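Local coordinates for importin subunit beta-1 (Saccharomyces cerevisiae, PDB 5OWU), which carries proteins into the nucleus together with importin alpha, the adaptor that binds the classical nuclear localization signal of the cargo, at residues 459-462 against 463-466; 494-497 against 498-502. All coordinates share one frame; numbering follows the deposited sequence.

Interaction 1 (459-462 against 463-466); sequences CLIG and LQDH
Leu-463 folds back over the carbonyl oxygen of Cys-459 as the chain leaves helix 452-463 and turns toward helix 467-484, within HEAT repeat 11. Its N donates to Cys-459 O at 2.9 Å, a bond from residue i+4 to i as in an alpha helix. The side chain follows the same carbonyl. Leu-463 CG lies anti to its own carbonyl carbon (chi1 -74°), and this places it 3.3 Å from Cys-459 O. This is the tight, buried side. Beyond the turn, Cys-459 and Leu-463 both lean on Ile-477 of helix 467-484, and Leu-463 also touches Leu-503 of helix 496-507.

After Leu-463 the spacing of the bonds shortens. Gln-464 N reaches Ile-461 O at 3.0 Å, and Asp-465 N reaches Gly-462 O at 3.0 Å. Both are i+3 to i bonds. The bonding passes from i+4 to i+3 spacing, a tighter turn.

The other side is loose and open to solvent. Ile-461 and Gln-464 are exposed there. Their side chains come no closer than 4.5 Å, between Ile-461 CD1 and Gln-464 OE1. The amide group of Gln-464 therefore adds little to the contact.

Asp-465 closes the turn. Its CB lies 3.3 Å from Gly-462 O. OD1 accepts a short bond from His-466 N, meeting it on the anti side of the carboxylate. OD2 forms a salt bridge with Lys-428. His-466 is the N-cap of the next helix, and its ND1 accepts from Lys-468 N. The chemistry implies a turn held mainly by backbone bonds, with one carboxylate tying it to Lys-428 and one imidazole capping the first turn of the following helix.

Interaction 2 (494-497 against 498-502); sequences NFYP and ALVDG
Three backbone bonds link Phe-495, Tyr-496 and Pro-497 to Leu-499, Val-500 and Asp-501 in the first turns of helix 496-507, which opens HEAT repeat 12. All are i+4 to i bonds of an alpha helix. The shortest runs from Asp-501 N to Pro-497 O at 2.7 Å and is nearly straight, with an angle of 172° at the hydrogen. Val-500 N to Tyr-496 O is 2.8 Å, and Leu-499 N to Phe-495 O is 2.9 Å.

A water takes the place of a direct bond one step earlier. It donates to Asn-494 O and accepts from Ala-498 N at 3.1 Å. The i to i+4 pattern is thus carried one residue back toward the N terminus.

Pro-497 has no backbone N-H to give. So early in the helix no i+4 bond is lost, since the first-turn N-H groups have no earlier helical carbonyl to reach. Pro-497 is largely exposed, though it touches Thr-538 of helix 536-553.

The packing lies mainly toward neighbouring helices. Phe-495 CB meets Leu-499 CD1 at 3.9 Å, and both residues also touch Val-456 of helix 452-463. Leu-499 and Val-500 reach Met-527 of helix 516-530. Tyr-496 is buried, and its OH is hydrogen-bonded to Met-527 O. This joins the start of the first helix of the repeat to the second.

Val-500 has CG1 anti to its backbone N (chi1 166°). That turns CG2 back along the helix, where it lies 4.4 Å from Tyr-496 CD2, oblique to the ring, and 3.3 Å from Tyr-496 O.

How the interactions relate
Along the chain the two contacts come in series and neither nests in the other. Interaction 1 comes first, at the end of helix 452-463. It closes the tight turn that leads into helix 467-484. The chain runs along that helix, leaves HEAT repeat 11 and enters repeat 12, where interaction 2 closes the first turns of helix 496-507. Their centres lie about 13 Å apart. They touch directly through packing. Leu-460 CD2 lies 3.7 Å from Ala-498 O, and Leu-463 CD1 lies 3.8 Å from Gly-502 C. Together they tie the first helices of two successive HEAT repeats side by side.

Interaction 1 (459-462 against 463-466)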
# COMPACT_ATOMS: atom_id res chain seq x y z
N CYS A 459 -6.14 31.50 5.59
CA CYS A 459 -5.02 30.59 5.77
C CYS A 459 -3.92 31.23 6.62
O CYS A 459 -3.31 30.57 7.46
CB CYS A 459 -4.45 30.15 4.42
SG CYS A 459 -5.53 29.03 3.49
N LEU A 460 -3.66 32.53 6.39
CA LEU A 460 -2.60 33.22 7.12
C LEU A 460 -2.95 33.36 8.60
O LEU A 460 -2.08 33.18 9.46
CB LEU A 460 -2.35 34.59 6.50
CG LEU A 460 -1.74 34.62 5.11
CD1 LEU A 460 -1.61 36.05 4.64
CD2 LEU A 460 -0.38 33.92 5.08
N ILE A 461 -4.20 33.71 8.90
CA ILE A 461 -4.63 33.72 10.30
C ILE A 461 -4.53 32.32 10.89
O ILE A 461 -4.10 32.13 12.03
CB ILE A 461 -6.06 34.28 10.42
CG1 ILE A 461 -6.12 35.74 9.92
CG2 ILE A 461 -6.57 34.18 11.85
CD1 ILE A 461 -5.14 36.68 10.59
N GLY A 462 -4.94 31.30 10.12
CA GLY A 462 -4.97 29.95 10.65
C GLY A 462 -3.59 29.39 10.95
O GLY A 462 -3.43 28.58 11.86
N LEU A 463 -2.58 29.79 10.17
CA LEU A 463 -1.22 29.37 10.46
C LEU A 463 -0.74 29.87 11.81
O LEU A 463 0.19 29.29 12.38
CB LEU A 463 -0.28 29.87 9.36
CG LEU A 463 -0.36 29.14 8.01
CD1 LEU A 463 0.45 29.89 6.99
CD2 LEU A 463 0.14 27.72 8.13
N GLN A 464 -1.33 30.95 12.32
CA GLN A 464 -0.99 31.49 13.63
C GLN A 464 -1.91 30.99 14.73
O GLN A 464 -1.78 31.43 15.87
CB GLN A 464 -1.04 33.02 13.60
CG GLN A 464 -0.01 33.65 12.68
CD GLN A 464 -0.20 35.15 12.55
OE1 GLN A 464 -1.32 35.66 12.67
NE2 GLN A 464 0.89 35.87 12.33
N ASP A 465 -2.83 30.09 14.39
CA ASP A 465 -3.83 29.59 15.33
C ASP A 465 -3.28 28.34 16.02
O ASP A 465 -2.08 28.05 15.97
CB ASP A 465 -5.13 29.32 14.57
CG ASP A 465 -6.37 29.42 15.45
OD1 ASP A 465 -6.28 29.15 16.66
OD2 ASP A 465 -7.44 29.76 14.90
N HIS A 466 -4.17 27.60 16.66
CA HIS A 466 -3.81 26.32 17.26
C HIS A 466 -3.11 25.44 16.23
O HIS A 466 -3.51 25.44 15.05
CB HIS A 466 -5.07 25.63 17.79
CG HIS A 466 -4.80 24.40 18.59
ND1 HIS A 466 -4.47 23.19 18.02
CD2 HIS A 466 -4.83 24.19 19.93
CE1 HIS A 466 -4.31 22.29 18.98
NE2 HIS A 466 -4.52 22.87 20.14

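Interaction 2 (494-497 against 498-502)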
# COMPACT_ATOMS: atom_id res chain seq x y z
N ASN A 494 0.44 36.44 -7.01
CA ASN A 494 0.26 37.72 -6.34
C ASN A 494 0.31 37.59 -4.82
O ASN A 494 0.60 38.57 -4.13
CB ASN A 494 -1.07 38.36 -6.75
CG ASN A 494 -1.11 38.74 -8.22
OD1 ASN A 494 -0.11 39.21 -8.78
ND2 ASN A 494 -2.26 38.54 -8.85
N PHE A 495 0.07 36.39 -4.29
CA PHE A 495 0.06 36.15 -2.86
C PHE A 495 1.31 35.42 -2.38
O PHE A 495 1.40 35.11 -1.19
CB PHE A 495 -1.19 35.36 -2.46
CG PHE A 495 -2.47 36.04 -2.83
CD1 PHE A 495 -3.05 36.98 -1.99
CD2 PHE A 495 -3.09 35.75 -4.04
CE1 PHE A 495 -4.24 37.61 -2.34
CE2 PHE A 495 -4.27 36.37 -4.39
CZ PHE A 495 -4.84 37.31 -3.54
N TYR A 496 2.26 35.14 -3.27
CA TYR A 496 3.44 34.38 -2.87
C TYR A 496 4.17 35.01 -1.69
O TYR A 496 4.44 34.30 -0.70
CB TYR A 496 4.37 34.19 -4.07
CG TYR A 496 4.61 32.75 -4.45
CD1 TYR A 496 3.56 31.95 -4.91
CD2 TYR A 496 5.87 32.18 -4.37
CE1 TYR A 496 3.77 30.64 -5.27
CE2 TYR A 496 6.09 30.86 -4.72
CZ TYR A 496 5.04 30.09 -5.17
OH TYR A 496 5.25 28.78 -5.53
N PRO A 497 4.51 36.30 -1.70
CA PRO A 497 5.22 36.89 -0.55
C PRO A 497 4.49 36.65 0.76
O PRO A 497 5.04 36.04 1.69
CB PRO A 497 5.29 38.38 -0.90
CG PRO A 497 5.22 38.42 -2.40
CD PRO A 497 4.31 37.28 -2.79
N ALA A 498 3.22 37.06 0.83
CA ALA A 498 2.44 36.88 2.05
C ALA A 498 2.43 35.42 2.47
O ALA A 498 2.80 35.08 3.61
CB ALA A 498 1.02 37.40 1.84
N LEU A 499 2.03 34.52 1.57
CA LEU A 499 2.03 33.10 1.89
C LEU A 499 3.38 32.66 2.44
O LEU A 499 3.47 32.07 3.52
CB LEU A 499 1.63 32.28 0.66
CG LEU A 499 0.16 32.41 0.26
CD1 LEU A 499 -0.08 31.84 -1.12
CD2 LEU A 499 -0.72 31.72 1.27
N VAL A 500 4.46 33.01 1.74
CA VAL A 500 5.78 32.57 2.19
C VAL A 500 6.05 33.12 3.58
O VAL A 500 6.44 32.39 4.51
CB VAL A 500 6.87 32.96 1.18
CG1 VAL A 500 8.27 32.81 1.78
CG2 VAL A 500 6.75 32.08 -0.06
N ASP A 501 5.77 34.41 3.78
CA ASP A 501 5.99 34.98 5.11
C ASP A 501 5.23 34.18 6.15
O ASP A 501 5.80 33.71 7.14
CB ASP A 501 5.56 36.45 5.12
CG ASP A 501 5.62 37.06 6.50
OD1 ASP A 501 6.72 37.48 6.91
OD2 ASP A 501 4.57 37.11 7.17
N GLY A 502 3.94 33.91 5.89
CA GLY A 502 3.16 33.15 6.84
C GLY A 502 3.77 31.79 7.10
O GLY A 502 3.93 31.37 8.25
O HOH W 1 1.53 38.78 -1.08